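Local atomic coordinates of cytosolic IMP-GMP specific 5'-nucleotidase (Legionella pneumophila subsp. pneumophila, PDB entry 4OHF), a protein that probably hydrolyses the 5'-phosphate of purine nucleoside monophosphates such as IMP and GMP, using a magnesium ion in a HAD-type active site. Residues B[250-262]-B[274-287]. Residues are numbered along the deposited sequence; the frame is centred on the assembly and turned at random.
Sequences FFYDNLRFLSVNP and IVPGVYQGGNAKKF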
ATOM      1  N   PHE B 250      10.772 -13.362 -14.457  1.00 37.48           N
ATOM      2  CA  PHE B 250      11.882 -13.291 -15.399  1.00 36.52           C
ATOM      3  C   PHE B 250      11.932 -11.893 -16.041  1.00 38.49           C
ATOM      4  O   PHE B 250      13.003 -11.338 -16.283  1.00 38.57           O
ATOM      5  CB  PHE B 250      11.721 -14.311 -16.519  1.00 33.91           C
ATOM      6  CG  PHE B 250      12.722 -14.141 -17.644  1.00 34.93           C
ATOM      7  CD1 PHE B 250      13.901 -14.897 -17.678  1.00 34.58           C
ATOM      8  CD2 PHE B 250      12.499 -13.211 -18.657  1.00 34.16           C
ATOM      9  CE1 PHE B 250      14.839 -14.729 -18.702  1.00 29.78           C
ATOM     10  CE2 PHE B 250      13.423 -13.035 -19.676  1.00 34.00           C
ATOM     11  CZ  PHE B 250      14.604 -13.800 -19.697  1.00 33.96           C
ATOM     12  N   PHE B 251      10.761 -11.342 -16.333  1.00 39.48           N
ATOM     13  CA  PHE B 251      10.654 -10.043 -16.968  1.00 39.69           C
ATOM     14  C   PHE B 251      11.042  -8.854 -16.091  1.00 41.25           C
ATOM     15  O   PHE B 251      11.671  -7.923 -16.569  1.00 40.19           O
ATOM     16  CB  PHE B 251       9.226  -9.836 -17.480  1.00 37.68           C
ATOM     17  CG  PHE B 251       8.813 -10.817 -18.526  1.00 36.62           C
ATOM     18  CD1 PHE B 251       7.857 -11.790 -18.253  1.00 36.27           C
ATOM     19  CD2 PHE B 251       9.392 -10.783 -19.788  1.00 35.52           C
ATOM     20  CE1 PHE B 251       7.483 -12.715 -19.223  1.00 33.93           C
ATOM     21  CE2 PHE B 251       9.031 -11.699 -20.762  1.00 36.20           C
ATOM     22  CZ  PHE B 251       8.070 -12.670 -20.480  1.00 35.69           C
ATOM     23  N   TYR B 252      10.682  -8.883 -14.812  1.00 42.91           N
ATOM     24  CA  TYR B 252      10.979  -7.742 -13.950  1.00 45.28           C
ATOM     25  C   TYR B 252      11.922  -7.967 -12.777  1.00 46.11           C
ATOM     26  O   TYR B 252      12.420  -7.001 -12.194  1.00 48.64           O
ATOM     27  CB  TYR B 252       9.670  -7.138 -13.420  1.00 44.54           C
ATOM     28  CG  TYR B 252       8.810  -8.108 -12.641  1.00 41.54           C
ATOM     29  CD1 TYR B 252       7.642  -8.641 -13.199  1.00 41.08           C
ATOM     30  CD2 TYR B 252       9.149  -8.480 -11.344  1.00 41.00           C
ATOM     31  CE1 TYR B 252       6.830  -9.515 -12.480  1.00 39.13           C
ATOM     32  CE2 TYR B 252       8.343  -9.360 -10.609  1.00 41.28           C
ATOM     33  CZ  TYR B 252       7.184  -9.870 -11.190  1.00 41.35           C
ATOM     34  OH  TYR B 252       6.387 -10.735 -10.482  1.00 42.84           O
ATOM     35  N   ASP B 253      12.162  -9.220 -12.416  1.00 45.38           N
ATOM     36  CA  ASP B 253      13.046  -9.507 -11.296  1.00 43.55           C
ATOM     37  C   ASP B 253      14.512  -9.527 -11.730  1.00 44.15           C
ATOM     38  O   ASP B 253      14.840  -9.071 -12.824  1.00 44.45           O
ATOM     39  CB  ASP B 253      12.646 -10.829 -10.660  1.00 42.88           C
ATOM     40  CG  ASP B 253      12.836 -10.823  -9.164  1.00 43.76           C
ATOM     41  OD1 ASP B 253      11.950 -11.336  -8.432  1.00 42.13           O
ATOM     42  OD2 ASP B 253      13.885 -10.296  -8.724  1.00 45.14           O
ATOM     43  N   ASN B 254      15.398 -10.037 -10.880  1.00 44.58           N
ATOM     44  CA  ASN B 254      16.819 -10.064 -11.219  1.00 46.40           C
ATOM     45  C   ASN B 254      17.479 -11.419 -10.939  1.00 46.81           C
ATOM     46  O   ASN B 254      18.672 -11.489 -10.625  1.00 47.56           O
ATOM     47  CB  ASN B 254      17.548  -8.979 -10.443  1.00 47.30           C
ATOM     48  CG  ASN B 254      17.442  -9.179  -8.947  1.00 52.92           C
ATOM     49  OD1 ASN B 254      18.024  -8.426  -8.168  1.00 56.14           O
ATOM     50  ND2 ASN B 254      16.699 -10.207  -8.533  1.00 53.44           N
ATOM     51  N   LEU B 255      16.697 -12.486 -11.041  1.00 45.17           N
ATOM     52  CA  LEU B 255      17.196 -13.830 -10.821  1.00 44.07           C
ATOM     53  C   LEU B 255      18.302 -14.112 -11.852  1.00 44.92           C
ATOM     54  O   LEU B 255      18.246 -13.631 -12.981  1.00 43.82           O
ATOM     55  CB  LEU B 255      16.019 -14.802 -10.949  1.00 42.65           C
ATOM     56  CG  LEU B 255      14.856 -14.330 -10.054  1.00 42.13           C
ATOM     57  CD1 LEU B 255      13.655 -15.247 -10.178  1.00 39.36           C
ATOM     58  CD2 LEU B 255      15.335 -14.267  -8.593  1.00 40.76           C
ATOM     59  N   ARG B 256      19.315 -14.877 -11.468  1.00 46.24           N
ATOM     60  CA  ARG B 256      20.419 -15.141 -12.382  1.00 49.33           C
ATOM     61  C   ARG B 256      20.232 -16.271 -13.390  1.00 48.49           C
ATOM     62  O   ARG B 256      19.399 -17.162 -13.221  1.00 47.65           O
ATOM     63  CB  ARG B 256      21.723 -15.375 -11.595  1.00 54.86           C
ATOM     64  CG  ARG B 256      21.704 -16.541 -10.581  1.00 63.85           C
ATOM     65  CD  ARG B 256      23.132 -17.065 -10.269  1.00 70.14           C
ATOM     66  NE  ARG B 256      24.081 -15.997  -9.925  1.00 75.46           N
ATOM     67  CZ  ARG B 256      23.979 -15.203  -8.858  1.00 77.87           C
ATOM     68  NH1 ARG B 256      24.893 -14.262  -8.639  1.00 78.42           N
ATOM     69  NH2 ARG B 256      22.969 -15.349  -7.999  1.00 78.76           N
ATOM     70  N   PHE B 257      21.018 -16.196 -14.456  1.00 46.96           N
ATOM     71  CA  PHE B 257      21.017 -17.194 -15.509  1.00 46.64           C
ATOM     72  C   PHE B 257      21.917 -18.349 -15.083  1.00 47.68           C
ATOM     73  O   PHE B 257      22.832 -18.184 -14.273  1.00 48.00           O
ATOM     74  CB  PHE B 257      21.590 -16.611 -16.803  1.00 45.97           C
ATOM     75  CG  PHE B 257      20.585 -15.890 -17.654  1.00 45.54           C
ATOM     76  CD1 PHE B 257      19.640 -16.601 -18.394  1.00 44.21           C
ATOM     77  CD2 PHE B 257      20.600 -14.504 -17.742  1.00 44.72           C
ATOM     78  CE1 PHE B 257      18.733 -15.947 -19.211  1.00 43.62           C
ATOM     79  CE2 PHE B 257      19.689 -13.838 -18.560  1.00 46.06           C
ATOM     80  CZ  PHE B 257      18.754 -14.565 -19.297  1.00 44.80           C
ATOM     81  N   LEU B 258      21.644 -19.521 -15.634  1.00 47.56           N
ATOM     82  CA  LEU B 258      22.432 -20.713 -15.369  1.00 47.39           C
ATOM     83  C   LEU B 258      22.666 -21.325 -16.740  1.00 47.01           C
ATOM     84  O   LEU B 258      21.749 -21.440 -17.544  1.00 47.42           O
ATOM     85  CB  LEU B 258      21.668 -21.683 -14.460  1.00 48.41           C
ATOM     86  CG  LEU B 258      21.587 -21.259 -12.985  1.00 49.06           C
ATOM     87  CD1 LEU B 258      20.727 -22.222 -12.191  1.00 48.79           C
ATOM     88  CD2 LEU B 258      22.991 -21.228 -12.409  1.00 49.97           C
ATOM     89  N   SER B 259      23.903 -21.686 -17.030  1.00 47.46           N
ATOM     90  CA  SER B 259      24.201 -22.263 -18.330  1.00 47.91           C
ATOM     91  C   SER B 259      23.917 -23.757 -18.301  1.00 47.80           C
ATOM     92  O   SER B 259      24.368 -24.459 -17.396  1.00 49.19           O
ATOM     93  CB  SER B 259      25.658 -22.006 -18.688  1.00 46.92           C
ATOM     94  OG  SER B 259      25.929 -22.482 -19.988  1.00 47.49           O
ATOM     95  N   VAL B 260      23.163 -24.244 -19.281  1.00 47.41           N
ATOM     96  CA  VAL B 260      22.828 -25.657 -19.319  1.00 49.19           C
ATOM     97  C   VAL B 260      23.619 -26.418 -20.360  1.00 50.62           C
ATOM     98  O   VAL B 260      23.692 -26.004 -21.520  1.00 50.08           O
ATOM     99  CB  VAL B 260      21.324 -25.886 -19.617  1.00 48.92           C
ATOM    100  CG1 VAL B 260      20.973 -27.353 -19.420  1.00 46.10           C
ATOM    101  CG2 VAL B 260      20.472 -25.017 -18.728  1.00 48.24           C
ATOM    102  N   ASN B 261      24.222 -27.524 -19.932  1.00 52.75           N
ATOM    103  CA  ASN B 261      24.970 -28.394 -20.827  1.00 55.14           C
ATOM    104  C   ASN B 261      23.863 -29.123 -21.592  1.00 56.95           C
ATOM    105  O   ASN B 261      23.110 -29.901 -21.007  1.00 56.34           O
ATOM    106  CB  ASN B 261      25.800 -29.381 -20.008  1.00 57.17           C
ATOM    107  CG  ASN B 261      26.651 -30.292 -20.871  1.00 58.88           C
ATOM    108  OD1 ASN B 261      26.138 -31.113 -21.640  1.00 61.40           O
ATOM    109  ND2 ASN B 261      27.963 -30.154 -20.744  1.00 58.85           N
ATOM    110  N   PRO B 262      23.747 -28.869 -22.907  1.00 59.23           N
ATOM    111  CA  PRO B 262      22.727 -29.481 -23.768  1.00 62.44           C
ATOM    112  C   PRO B 262      22.695 -31.005 -23.804  1.00 65.86           C
ATOM    113  O   PRO B 262      21.649 -31.599 -24.099  1.00 66.35           O
ATOM    114  CB  PRO B 262      23.008 -28.854 -25.131  1.00 60.86           C
ATOM    115  CG  PRO B 262      24.475 -28.610 -25.088  1.00 60.65           C
ATOM    116  CD  PRO B 262      24.687 -28.066 -23.707  1.00 59.33           C
ATOM    117  N   ILE B 274      25.741 -13.845 -21.812  1.00 60.31           N
ATOM    118  CA  ILE B 274      25.235 -15.143 -22.241  1.00 59.18           C
ATOM    119  C   ILE B 274      25.379 -15.229 -23.758  1.00 58.10           C
ATOM    120  O   ILE B 274      25.177 -14.251 -24.476  1.00 57.84           O
ATOM    121  CB  ILE B 274      23.745 -15.338 -21.862  1.00 59.87           C
ATOM    122  CG1 ILE B 274      22.898 -14.233 -22.489  1.00 58.38           C
ATOM    123  CG2 ILE B 274      23.584 -15.339 -20.345  1.00 59.52           C
ATOM    124  CD1 ILE B 274      21.424 -14.372 -22.193  1.00 60.80           C
ATOM    125  N   VAL B 275      25.741 -16.406 -24.243  1.00 56.76           N
ATOM    126  CA  VAL B 275      25.929 -16.601 -25.667  1.00 54.77           C
ATOM    127  C   VAL B 275      24.957 -17.666 -26.137  1.00 53.62           C
ATOM    128  O   VAL B 275      24.579 -18.548 -25.370  1.00 53.30           O
ATOM    129  CB  VAL B 275      27.386 -17.046 -25.982  1.00 54.88           C
ATOM    130  CG1 VAL B 275      28.349 -15.892 -25.733  1.00 52.96           C
ATOM    131  CG2 VAL B 275      27.767 -18.240 -25.115  1.00 51.91           C
ATOM    132  N   PRO B 276      24.554 -17.601 -27.411  1.00 52.29           N
ATOM    133  CA  PRO B 276      23.615 -18.576 -27.960  1.00 51.95           C
ATOM    134  C   PRO B 276      23.780 -19.940 -27.309  1.00 51.80           C
ATOM    135  O   PRO B 276      24.893 -20.444 -27.170  1.00 51.90           O
ATOM    136  CB  PRO B 276      23.959 -18.578 -29.442  1.00 51.82           C
ATOM    137  CG  PRO B 276      24.322 -17.133 -29.685  1.00 50.91           C
ATOM    138  CD  PRO B 276      25.169 -16.793 -28.484  1.00 51.44           C
ATOM    139  N   GLY B 277      22.661 -20.518 -26.888  1.00 51.93           N
ATOM    140  CA  GLY B 277      22.695 -21.817 -26.239  1.00 49.47           C
ATOM    141  C   GLY B 277      21.492 -22.021 -25.339  1.00 48.11           C
ATOM    142  O   GLY B 277      20.508 -21.284 -25.422  1.00 47.46           O
ATOM    143  N   VAL B 278      21.575 -23.023 -24.469  1.00 47.27           N
ATOM    144  CA  VAL B 278      20.488 -23.331 -23.557  1.00 43.72           C
ATOM    145  C   VAL B 278      20.800 -22.763 -22.176  1.00 43.74           C
ATOM    146  O   VAL B 278      21.955 -22.759 -21.764  1.00 43.54           O
ATOM    147  CB  VAL B 278      20.293 -24.844 -23.451  1.00 40.23           C
ATOM    148  CG1 VAL B 278      19.075 -25.142 -22.595  1.00 42.58           C
ATOM    149  CG2 VAL B 278      20.149 -25.441 -24.839  1.00 40.49           C
ATOM    150  N   TYR B 279      19.772 -22.278 -21.478  1.00 41.36           N
ATOM    151  CA  TYR B 279      19.931 -21.716 -20.147  1.00 41.27           C
ATOM    152  C   TYR B 279      18.734 -22.039 -19.250  1.00 42.97           C
ATOM    153  O   TYR B 279      17.728 -22.604 -19.699  1.00 43.25           O
ATOM    154  CB  TYR B 279      20.082 -20.185 -20.207  1.00 41.23           C
ATOM    155  CG  TYR B 279      21.366 -19.683 -20.834  1.00 43.33           C
ATOM    156  CD1 TYR B 279      21.494 -19.570 -22.225  1.00 43.96           C
ATOM    157  CD2 TYR B 279      22.463 -19.336 -20.040  1.00 42.70           C
ATOM    158  CE1 TYR B 279      22.679 -19.121 -22.809  1.00 43.20           C
ATOM    159  CE2 TYR B 279      23.656 -18.890 -20.610  1.00 43.02           C
ATOM    160  CZ  TYR B 279      23.760 -18.782 -21.998  1.00 45.65           C
ATOM    161  OH  TYR B 279      24.931 -18.320 -22.575  1.00 44.32           O
ATOM    162  N   GLN B 280      18.862 -21.676 -17.974  1.00 42.05           N
ATOM    163  CA  GLN B 280      17.798 -21.869 -16.994  1.00 41.50           C
ATOM    164  C   GLN B 280      17.678 -20.562 -16.207  1.00 40.90           C
ATOM    165  O   GLN B 280      18.689 -19.903 -15.955  1.00 38.78           O
ATOM    166  CB  GLN B 280      18.134 -23.033 -16.051  1.00 40.86           C
ATOM    167  CG  GLN B 280      17.082 -23.263 -14.982  1.00 39.88           C
ATOM    168  CD  GLN B 280      17.266 -24.567 -14.245  1.00 38.75           C
ATOM    169  OE1 GLN B 280      17.128 -25.638 -14.832  1.00 40.82           O
ATOM    170  NE2 GLN B 280      17.571 -24.488 -12.957  1.00 34.35           N
ATOM    171  N   GLY B 281      16.450 -20.188 -15.840  1.00 40.12           N
ATOM    172  CA  GLY B 281      16.233 -18.950 -15.100  1.00 40.42           C
ATOM    173  C   GLY B 281      16.504 -17.680 -15.905  1.00 41.22           C
ATOM    174  O   GLY B 281      16.035 -17.535 -17.044  1.00 39.89           O
ATOM    175  N   GLY B 282      17.260 -16.754 -15.317  1.00 41.53           N
ATOM    176  CA  GLY B 282      17.591 -15.516 -16.009  1.00 39.75           C
ATOM    177  C   GLY B 282      16.624 -14.363 -15.768  1.00 41.26           C
ATOM    178  O   GLY B 282      15.654 -14.465 -15.002  1.00 40.12           O
ATOM    179  N   ASN B 283      16.896 -13.244 -16.428  1.00 40.43           N
ATOM    180  CA  ASN B 283      16.050 -12.068 -16.306  1.00 40.97           C
ATOM    181  C   ASN B 283      16.193 -11.249 -17.580  1.00 41.13           C
ATOM    182  O   ASN B 283      17.272 -11.201 -18.180  1.00 40.38           O
ATOM    183  CB  ASN B 283      16.428 -11.239 -15.054  1.00 42.38           C
ATOM    184  CG  ASN B 283      17.818 -10.611 -15.141  1.00 42.99           C
ATOM    185  OD1 ASN B 283      18.057  -9.689 -15.922  1.00 43.23           O
ATOM    186  ND2 ASN B 283      18.740 -11.114 -14.333  1.00 43.92           N
ATOM    187  N   ALA B 284      15.094 -10.631 -17.999  1.00 41.44           N
ATOM    188  CA  ALA B 284      15.064  -9.836 -19.227  1.00 43.27           C
ATOM    189  C   ALA B 284      16.136  -8.769 -19.310  1.00 44.33           C
ATOM    190  O   ALA B 284      16.742  -8.574 -20.362  1.00 44.71           O
ATOM    191  CB  ALA B 284      13.707  -9.191 -19.393  1.00 44.59           C
ATOM    192  N   LYS B 285      16.349  -8.067 -18.205  1.00 45.47           N
ATOM    193  CA  LYS B 285      17.343  -7.008 -18.149  1.00 47.74           C
ATOM    194  C   LYS B 285      18.691  -7.480 -18.701  1.00 47.57           C
ATOM    195  O   LYS B 285      19.205  -6.922 -19.675  1.00 45.96           O
ATOM    196  CB  LYS B 285      17.499  -6.539 -16.701  1.00 50.90           C
ATOM    197  CG  LYS B 285      18.602  -5.517 -16.462  1.00 55.03           C
ATOM    198  CD  LYS B 285      18.244  -4.139 -16.981  1.00 58.90           C
ATOM    199  CE  LYS B 285      18.569  -3.054 -15.941  1.00 60.47           C
ATOM    200  NZ  LYS B 285      19.970  -3.127 -15.428  1.00 60.70           N
ATOM    201  N   LYS B 286      19.252  -8.519 -18.088  1.00 47.18           N
ATOM    202  CA  LYS B 286      20.541  -9.033 -18.534  1.00 47.74           C
ATOM    203  C   LYS B 286      20.527  -9.558 -19.963  1.00 48.71           C
ATOM    204  O   LYS B 286      21.483  -9.357 -20.705  1.00 48.62           O
ATOM    205  CB  LYS B 286      21.037 -10.129 -17.586  1.00 45.06           C
ATOM    206  CG  LYS B 286      22.340 -10.769 -18.029  1.00 41.05           C
ATOM    207  CD  LYS B 286      23.054 -11.405 -16.851  1.00 42.16           C
ATOM    208  CE  LYS B 286      24.101 -12.406 -17.310  1.00 43.00           C
ATOM    209  NZ  LYS B 286      25.199 -11.790 -18.119  1.00 41.00           N
ATOM    210  N   PHE B 287      19.439 -10.225 -20.340  1.00 49.71           N
ATOM    211  CA  PHE B 287      19.302 -10.797 -21.676  1.00 51.47           C
ATOM    212  C   PHE B 287      19.387  -9.720 -22.738  1.00 52.70           C
ATOM    213  O   PHE B 287      20.108  -9.850 -23.728  1.00 52.53           O
ATOM    214  CB  PHE B 287      17.959 -11.539 -21.789  1.00 51.06           C
ATOM    215  CG  PHE B 287      17.709 -12.157 -23.138  1.00 50.15           C
ATOM    216  CD1 PHE B 287      17.146 -11.410 -24.172  1.00 49.71           C
ATOM    217  CD2 PHE B 287      18.034 -13.495 -23.378  1.00 51.67           C
ATOM    218  CE1 PHE B 287      16.905 -11.984 -25.427  1.00 49.26           C
ATOM    219  CE2 PHE B 287      17.800 -14.083 -24.627  1.00 49.70           C
ATOM    220  CZ  PHE B 287      17.233 -13.323 -25.651  1.00 49.59           C
TER
HETATM  221  O   HOH W   1      14.483 -12.464 -12.854  1.00 41.38           O
HETATM  222  O   HOH W   2      24.531 -22.099 -22.834  1.00 44.53           O
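An antiparallel strand pair at the far flank of the HAD-type sheet joins these segments: strand 257-260 runs against strand 277-281, which hydrogen-bonds on its other side to strand 240-243. Leu258 and Gln280 form the hydrogen-bonded pair, Leu258 N giving to Gln280 O (3.0 Å) and Gln280 N to Leu258 O, both donors in the carbonyl plane. Their side chains lie alongside each other, pointing the same way, and pack on Leu258 of the second subunit; the Gln280 amide reaches Asn269 of that subunit through OE1. Farther along, Val260 N donates to Val278 O, and Val260 CB rests against Val278 CG1.

At the start of strand 257-260, Phe257 is the apolar centre. With CG anti to its carbonyl carbon (chi1 -86°), the ring lies between Gly282 CA on one face and Ile274 CD1 on the other, the latter 4.2 Å from the centroid in a CH-pi contact. Phe287 CB and Lys286 CD meet its edge, while the Tyr279 ring sits obliquely beside it.

The turn into helix 284-290 is fastened to Phe250 of the short helix 249-252. Ala284 N donates to Phe250 O (2.8 Å), and one face of the Phe250 ring lies under the Asn283-Ala284 peptide. Water 1 links Leu255 N to Gly282 O. Asn283 is the N-cap: its OD1 accepts a nearly straight bond from Lys286 N (2.7 Å, 177°), while across the contact its ND2 donates to Leu255 O at 2.9 Å, an acceptor close to the amide plane though the nitrogen stands above the carbonyl plane.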